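TRNA modification GTPase mnmE (Chlorobium tepidum, PDB 3GEE) hydrolyses GTP and probably takes part in adding a carboxymethylaminomethyl group to the wobble uridine of certain tRNAs. Local coordinates at residues 152-156 with 279-283; 348-354 with 372-378. All coordinates share one frame; numbering follows the deposited sequence.

Contact 1: residues 152-156 with 279-283; sequences ARTES and DKTMF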
loop_
_atom_site.group_PDB
_atom_site.type_symbol
_atom_site.label_atom_id
_atom_site.label_comp_id
_atom_site.label_asym_id
_atom_site.label_seq_id
_atom_site.Cartn_x
_atom_site.Cartn_y
_atom_site.Cartn_z
ATOM N N ALA A 152 4.685 9.163 10.786
ATOM C CA ALA A 152 4.178 10.506 11.101
ATOM C C ALA A 152 2.743 10.710 10.634
ATOM O O ALA A 152 2.385 10.305 9.532
ATOM C CB ALA A 152 5.074 11.570 10.502
ATOM N N ARG A 153 1.922 11.330 11.476
ATOM C CA ARG A 153 0.535 11.629 11.103
ATOM C C ARG A 153 0.175 13.109 11.229
ATOM O O ARG A 153 -0.941 13.510 10.914
ATOM C CB ARG A 153 -0.453 10.733 11.860
ATOM C CG ARG A 153 0.101 10.096 13.125
ATOM C CD ARG A 153 -0.423 8.672 13.297
ATOM N NE ARG A 153 -1.854 8.641 13.606
ATOM C CZ ARG A 153 -2.566 7.532 13.810
ATOM N NH1 ARG A 153 -1.992 6.331 13.740
ATOM N NH2 ARG A 153 -3.862 7.628 14.087
ATOM N N THR A 154 1.139 13.910 11.673
ATOM C CA THR A 154 0.991 15.359 11.753
ATOM C C THR A 154 2.033 16.028 10.864
ATOM O O THR A 154 3.096 15.459 10.617
ATOM C CB THR A 154 1.199 15.880 13.196
ATOM O OG1 THR A 154 1.002 14.820 14.138
ATOM C CG2 THR A 154 0.238 17.017 13.498
ATOM N N GLU A 155 1.731 17.238 10.392
ATOM C CA GLU A 155 2.698 18.040 9.639
ATOM C C GLU A 155 3.955 18.294 10.463
ATOM O O GLU A 155 5.071 18.043 9.998
ATOM C CB GLU A 155 2.082 19.368 9.192
ATOM C CG GLU A 155 1.462 19.337 7.796
ATOM C CD GLU A 155 0.531 20.527 7.515
ATOM O OE1 GLU A 155 0.468 21.487 8.331
ATOM O OE2 GLU A 155 -0.150 20.495 6.460
ATOM N N SER A 156 3.763 18.770 11.692
ATOM C CA SER A 156 4.869 19.072 12.594
ATOM C C SER A 156 5.693 17.837 12.957
ATOM O O SER A 156 6.888 17.947 13.225
ATOM C CB SER A 156 4.354 19.750 13.859
ATOM O OG SER A 156 3.564 18.852 14.620
ATOM N N ASP A 279 -5.900 21.609 15.812
ATOM C CA ASP A 279 -4.909 22.695 15.759
ATOM C C ASP A 279 -3.483 22.193 15.493
ATOM O O ASP A 279 -2.537 22.585 16.190
ATOM C CB ASP A 279 -4.950 23.556 17.036
ATOM C CG ASP A 279 -5.990 24.670 16.972
ATOM O OD1 ASP A 279 -6.170 25.365 17.996
ATOM O OD2 ASP A 279 -6.622 24.860 15.909
ATOM N N LYS A 280 -3.351 21.320 14.490
ATOM C CA LYS A 280 -2.064 20.724 14.081
ATOM C C LYS A 280 -1.348 19.954 15.199
ATOM O O LYS A 280 -0.123 19.795 15.170
ATOM C CB LYS A 280 -1.136 21.785 13.465
ATOM C CG LYS A 280 -1.645 22.385 12.164
ATOM C CD LYS A 280 -0.682 23.423 11.625
ATOM C CE LYS A 280 -1.167 23.970 10.296
ATOM N NZ LYS A 280 -0.145 24.829 9.639
ATOM N N THR A 281 -2.122 19.473 16.171
ATOM C CA THR A 281 -1.588 18.758 17.328
ATOM C C THR A 281 -2.360 17.461 17.553
ATOM O O THR A 281 -3.582 17.421 17.402
ATOM C CB THR A 281 -1.649 19.618 18.611
ATOM O OG1 THR A 281 -1.231 20.957 18.321
ATOM C CG2 THR A 281 -0.746 19.046 19.686
ATOM N N MET A 282 -1.636 16.409 17.920
ATOM C CA MET A 282 -2.227 15.096 18.147
ATOM C C MET A 282 -2.470 14.836 19.637
ATOM O O MET A 282 -1.646 15.188 20.483
ATOM C CB MET A 282 -1.320 14.020 17.555
ATOM C CG MET A 282 -1.961 12.658 17.393
ATOM S SD MET A 282 -0.796 11.483 16.679
ATOM C CE MET A 282 0.386 11.299 18.017
ATOM N N PHE A 283 -3.607 14.219 19.947
ATOM C CA PHE A 283 -3.967 13.904 21.324
ATOM C C PHE A 283 -4.174 12.406 21.506
ATOM O O PHE A 283 -5.118 11.841 20.959
ATOM C CB PHE A 283 -5.234 14.661 21.744
ATOM C CG PHE A 283 -5.069 16.154 21.785
ATOM C CD1 PHE A 283 -5.408 16.935 20.686
ATOM C CD2 PHE A 283 -4.580 16.780 22.925
ATOM C CE1 PHE A 283 -5.253 18.319 20.718
ATOM C CE2 PHE A 283 -4.422 18.162 22.968
ATOM C CZ PHE A 283 -4.758 18.933 21.865
#
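Thr154 points its CG2 methyl at the turn that opens strand 281-286, and that methyl lies 3.3 Å from Lys280 O. It meets the carbonyl without a polar bond, while Thr154 OG1 faces the other way along the strand and lies 4.2 Å from Met282 CB. On one flank of this threonine Arg153 and Met282 pass each other at a slant, Arg153 CG 3.9 Å from Met282 SD; the sulfur gets there because Met282 CG stands anti to the backbone N (chi1 -165°) and the chain stays straight as far as SD. On the other flank Glu155 and Lys280 also run aslant. The lysine is extended beyond CG, and the ion pair from Glu155 OE1 to Lys280 NZ is long at 3.6 Å, a loose attraction between two exposed side chains. This is plain packing, away from the annotated sites, of a helix start on the hairpin at the edge of the GTPase sheet. Thr154 occupies the N-cap position of helix 155-166, though its side chain makes no capping bond; the helix start abuts the turn between strands 274-278 and 281-286. Cys275 of the former strand touches Arg153 and Met282, and Met282 bonds through its backbone to Val234 of strand 234-239.

Contact 2: residues 348-354 with 372-378; sequences TVANKLD and TEVIGIS. With GDP (guanosine-5'-diphosphate), chain B.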
loop_
_atom_site.group_PDB
_atom_site.type_symbol
_atom_site.label_atom_id
_atom_site.label_comp_id
_atom_site.label_asym_id
_atom_site.label_seq_id
_atom_site.Cartn_x
_atom_site.Cartn_y
_atom_site.Cartn_z
ATOM N N THR A 348 -11.906 19.953 34.240
ATOM C CA THR A 348 -13.123 19.285 34.710
ATOM C C THR A 348 -14.219 19.389 33.666
ATOM O O THR A 348 -14.633 20.486 33.285
ATOM C CB THR A 348 -13.619 19.855 36.054
ATOM O OG1 THR A 348 -12.560 19.787 37.012
ATOM C CG2 THR A 348 -14.819 19.062 36.578
ATOM N N VAL A 349 -14.678 18.231 33.213
ATOM C CA VAL A 349 -15.654 18.159 32.142
ATOM C C VAL A 349 -16.992 17.670 32.686
ATOM O O VAL A 349 -17.181 16.476 32.951
ATOM C CB VAL A 349 -15.165 17.250 30.996
ATOM C CG1 VAL A 349 -16.040 17.428 29.780
ATOM C CG2 VAL A 349 -13.715 17.560 30.649
ATOM N N ALA A 350 -17.909 18.615 32.862
ATOM C CA ALA A 350 -19.242 18.325 33.367
ATOM C C ALA A 350 -20.128 17.839 32.226
ATOM O O ALA A 350 -20.503 18.615 31.346
ATOM C CB ALA A 350 -19.833 19.559 34.031
ATOM N N ASN A 351 -20.445 16.546 32.242
ATOM C CA ASN A 351 -21.196 15.911 31.159
ATOM C C ASN A 351 -22.711 15.903 31.393
ATOM O O ASN A 351 -23.180 16.167 32.502
ATOM C CB ASN A 351 -20.681 14.487 30.923
ATOM C CG ASN A 351 -21.080 13.932 29.565
ATOM O OD1 ASN A 351 -21.322 14.682 28.617
ATOM N ND2 ASN A 351 -21.151 12.610 29.466
ATOM N N LYS A 352 -23.466 15.598 30.337
ATOM C CA LYS A 352 -24.929 15.496 30.388
ATOM C C LYS A 352 -25.598 16.861 30.597
ATOM O O LYS A 352 -26.560 16.990 31.357
ATOM C CB LYS A 352 -25.383 14.474 31.445
ATOM C CG LYS A 352 -24.882 13.055 31.203
ATOM C CD LYS A 352 -25.598 12.057 32.100
ATOM C CE LYS A 352 -25.241 10.616 31.747
ATOM N NZ LYS A 352 -23.865 10.241 32.180
ATOM N N LEU A 353 -25.076 17.869 29.903
ATOM C CA LEU A 353 -25.598 19.236 29.956
ATOM C C LEU A 353 -26.924 19.383 29.200
ATOM O O LEU A 353 -27.673 20.337 29.426
ATOM C CB LEU A 353 -24.551 20.216 29.405
ATOM C CG LEU A 353 -24.883 21.699 29.189
ATOM C CD1 LEU A 353 -24.928 22.463 30.505
ATOM C CD2 LEU A 353 -23.878 22.334 28.238
ATOM N N ASP A 354 -27.210 18.436 28.309
ATOM C CA ASP A 354 -28.423 18.483 27.487
ATOM C C ASP A 354 -29.720 18.417 28.302
ATOM O O ASP A 354 -30.746 18.952 27.879
ATOM C CB ASP A 354 -28.394 17.409 26.389
ATOM C CG ASP A 354 -28.043 16.029 26.919
ATOM O OD1 ASP A 354 -28.928 15.368 27.504
ATOM O OD2 ASP A 354 -26.884 15.600 26.733
ATOM N N THR A 372 -10.639 23.813 40.112
ATOM C CA THR A 372 -10.283 23.478 38.742
ATOM C C THR A 372 -11.132 24.314 37.788
ATOM O O THR A 372 -12.040 25.027 38.226
ATOM C CB THR A 372 -10.544 21.994 38.447
ATOM O OG1 THR A 372 -11.957 21.749 38.435
ATOM C CG2 THR A 372 -9.876 21.105 39.491
ATOM N N GLU A 373 -10.834 24.229 36.492
ATOM C CA GLU A 373 -11.687 24.828 35.478
ATOM C C GLU A 373 -12.712 23.830 34.953
ATOM O O GLU A 373 -12.375 22.691 34.608
ATOM C CB GLU A 373 -10.870 25.410 34.330
ATOM C CG GLU A 373 -10.748 26.927 34.381
ATOM C CD GLU A 373 -10.623 27.553 33.001
ATOM O OE1 GLU A 373 -9.849 27.023 32.175
ATOM O OE2 GLU A 373 -11.297 28.577 32.744
ATOM N N VAL A 374 -13.965 24.277 34.887
ATOM C CA VAL A 374 -15.085 23.416 34.508
ATOM C C VAL A 374 -15.651 23.802 33.143
ATOM O O VAL A 374 -15.760 24.987 32.815
ATOM C CB VAL A 374 -16.203 23.440 35.587
ATOM C CG1 VAL A 374 -17.383 22.573 35.181
ATOM C CG2 VAL A 374 -15.659 22.973 36.925
ATOM N N ILE A 375 -15.994 22.788 32.349
ATOM C CA ILE A 375 -16.647 22.991 31.059
ATOM C C ILE A 375 -17.897 22.123 30.930
ATOM O O ILE A 375 -17.860 20.916 31.187
ATOM C CB ILE A 375 -15.678 22.747 29.877
ATOM C CG1 ILE A 375 -14.664 23.888 29.799
ATOM C CG2 ILE A 375 -16.438 22.647 28.549
ATOM C CD1 ILE A 375 -13.453 23.584 28.968
ATOM N N GLY A 376 -18.998 22.763 30.541
ATOM C CA GLY A 376 -20.256 22.078 30.277
ATOM C C GLY A 376 -20.215 21.320 28.965
ATOM O O GLY A 376 -19.872 21.881 27.919
ATOM N N ILE A 377 -20.574 20.041 29.028
ATOM C CA ILE A 377 -20.489 19.140 27.883
ATOM C C ILE A 377 -21.716 18.247 27.763
ATOM O O ILE A 377 -22.212 17.712 28.757
ATOM C CB ILE A 377 -19.190 18.277 27.946
ATOM C CG1 ILE A 377 -17.986 19.072 27.430
ATOM C CG2 ILE A 377 -19.330 16.954 27.185
ATOM C CD1 ILE A 377 -18.148 19.634 26.030
ATOM N N SER A 378 -22.213 18.126 26.537
ATOM C CA SER A 378 -23.142 17.072 26.175
ATOM C C SER A 378 -22.409 16.154 25.207
ATOM O O SER A 378 -22.318 16.444 24.014
ATOM C CB SER A 378 -24.404 17.642 25.530
ATOM O OG SER A 378 -25.219 16.601 25.024
HETATM P PB GDP B . -18.652 5.216 30.662
HETATM O O1B GDP B . -17.553 5.155 29.629
HETATM O O2B GDP B . -18.096 5.677 31.987
HETATM O O3B GDP B . -19.277 3.851 30.814
HETATM O O3A GDP B . -19.772 6.258 30.183
HETATM P PA GDP B . -20.554 6.035 28.796
HETATM O O1A GDP B . -19.946 6.886 27.715
HETATM O O2A GDP B . -20.551 4.577 28.401
HETATM O "O5'" GDP B . -22.044 6.548 29.121
HETATM C "C5'" GDP B . -22.907 5.766 29.943
HETATM C "C4'" GDP B . -24.353 6.096 29.602
HETATM O "O4'" GDP B . -24.585 7.497 29.773
HETATM C "C3'" GDP B . -24.670 5.752 28.156
HETATM O "O3'" GDP B . -25.574 4.642 28.110
HETATM C "C2'" GDP B . -25.261 7.016 27.545
HETATM O "O2'" GDP B . -26.575 6.795 27.021
HETATM C "C1'" GDP B . -25.315 8.040 28.670
HETATM N N9 GDP B . -24.716 9.329 28.240
HETATM C C8 GDP B . -23.405 9.556 28.033
HETATM N N7 GDP B . -23.184 10.839 27.649
HETATM C C5 GDP B . -24.374 11.461 27.608
HETATM C C6 GDP B . -24.855 12.829 27.284
HETATM O O6 GDP B . -24.063 13.733 26.940
HETATM N N1 GDP B . -26.173 13.066 27.362
HETATM C C2 GDP B . -27.059 12.115 27.726
HETATM N N2 GDP B . -28.371 12.447 27.780
HETATM N N3 GDP B . -26.686 10.842 28.041
HETATM C C4 GDP B . -25.383 10.463 28.000
#
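Thr348 pairs in parallel with Val374: Thr348 N donates to Glu373 O (2.8 Å), and its own O receives Ile375 N. At Val349 the side chain turns to the face shared with Ile375, and its CG1 packs 3.5 Å from Ile377 CG1. Ala350 continues the pairing, N to Ile375 O and O to Ile377 N, with CB on the opposite face near Val374 CG1. Asn351 CG lies anti to the backbone N (chi1 -162°); ND2 bonds to Ala244 O and comes within 3.3 Å of GDP N7, while OD1 accepts Ala379 N. A leucine in its place would probably leave Ala244 O and Ala379 N without these mates and the P-loop less firmly tied to the loops after strands 345-351 and 374-376. The Lys352 chain lies over one guanine face, CG above C6 and CE above C4, its NZ bonded to Asn243 O. Leu353 N reaches Ile377 O from above the carbonyl plane. Asp354 grips the base in the NKxD manner of G proteins: OD2 takes GDP N1 at 2.7 Å, OD1 takes N2, and Ser378 OG braces OD2 on its anti lone pair. Edge strand 374-376 lies beside 345-351, then 315-321; helix 360-370 covers the Thr348 and Val374 face, helix 385-392 the Ile375 and Ile377 side.

How the contacts relate
From the N terminus the chain first builds the sheet that includes strands 18-21 and 96-102, then enters the helices, where 152-156 provides the first half of contact 1. The chain runs on through helices 155-166 and 203-232 and strand 234-239 before 279-283 closes contact 1, a long loop that ties the helical region to the GTPase sheet. Contact 2 opens only afterwards and closes a short beta-alpha-beta loop through helix 360-370. The two loops therefore follow in series, neither nesting nor crossing. Both reach the same six-stranded sheet, contact 1 at strand 281-286 and contact 2 at the 374-376 edge, with centres about 26 Å and nearest atoms about 12 Å apart.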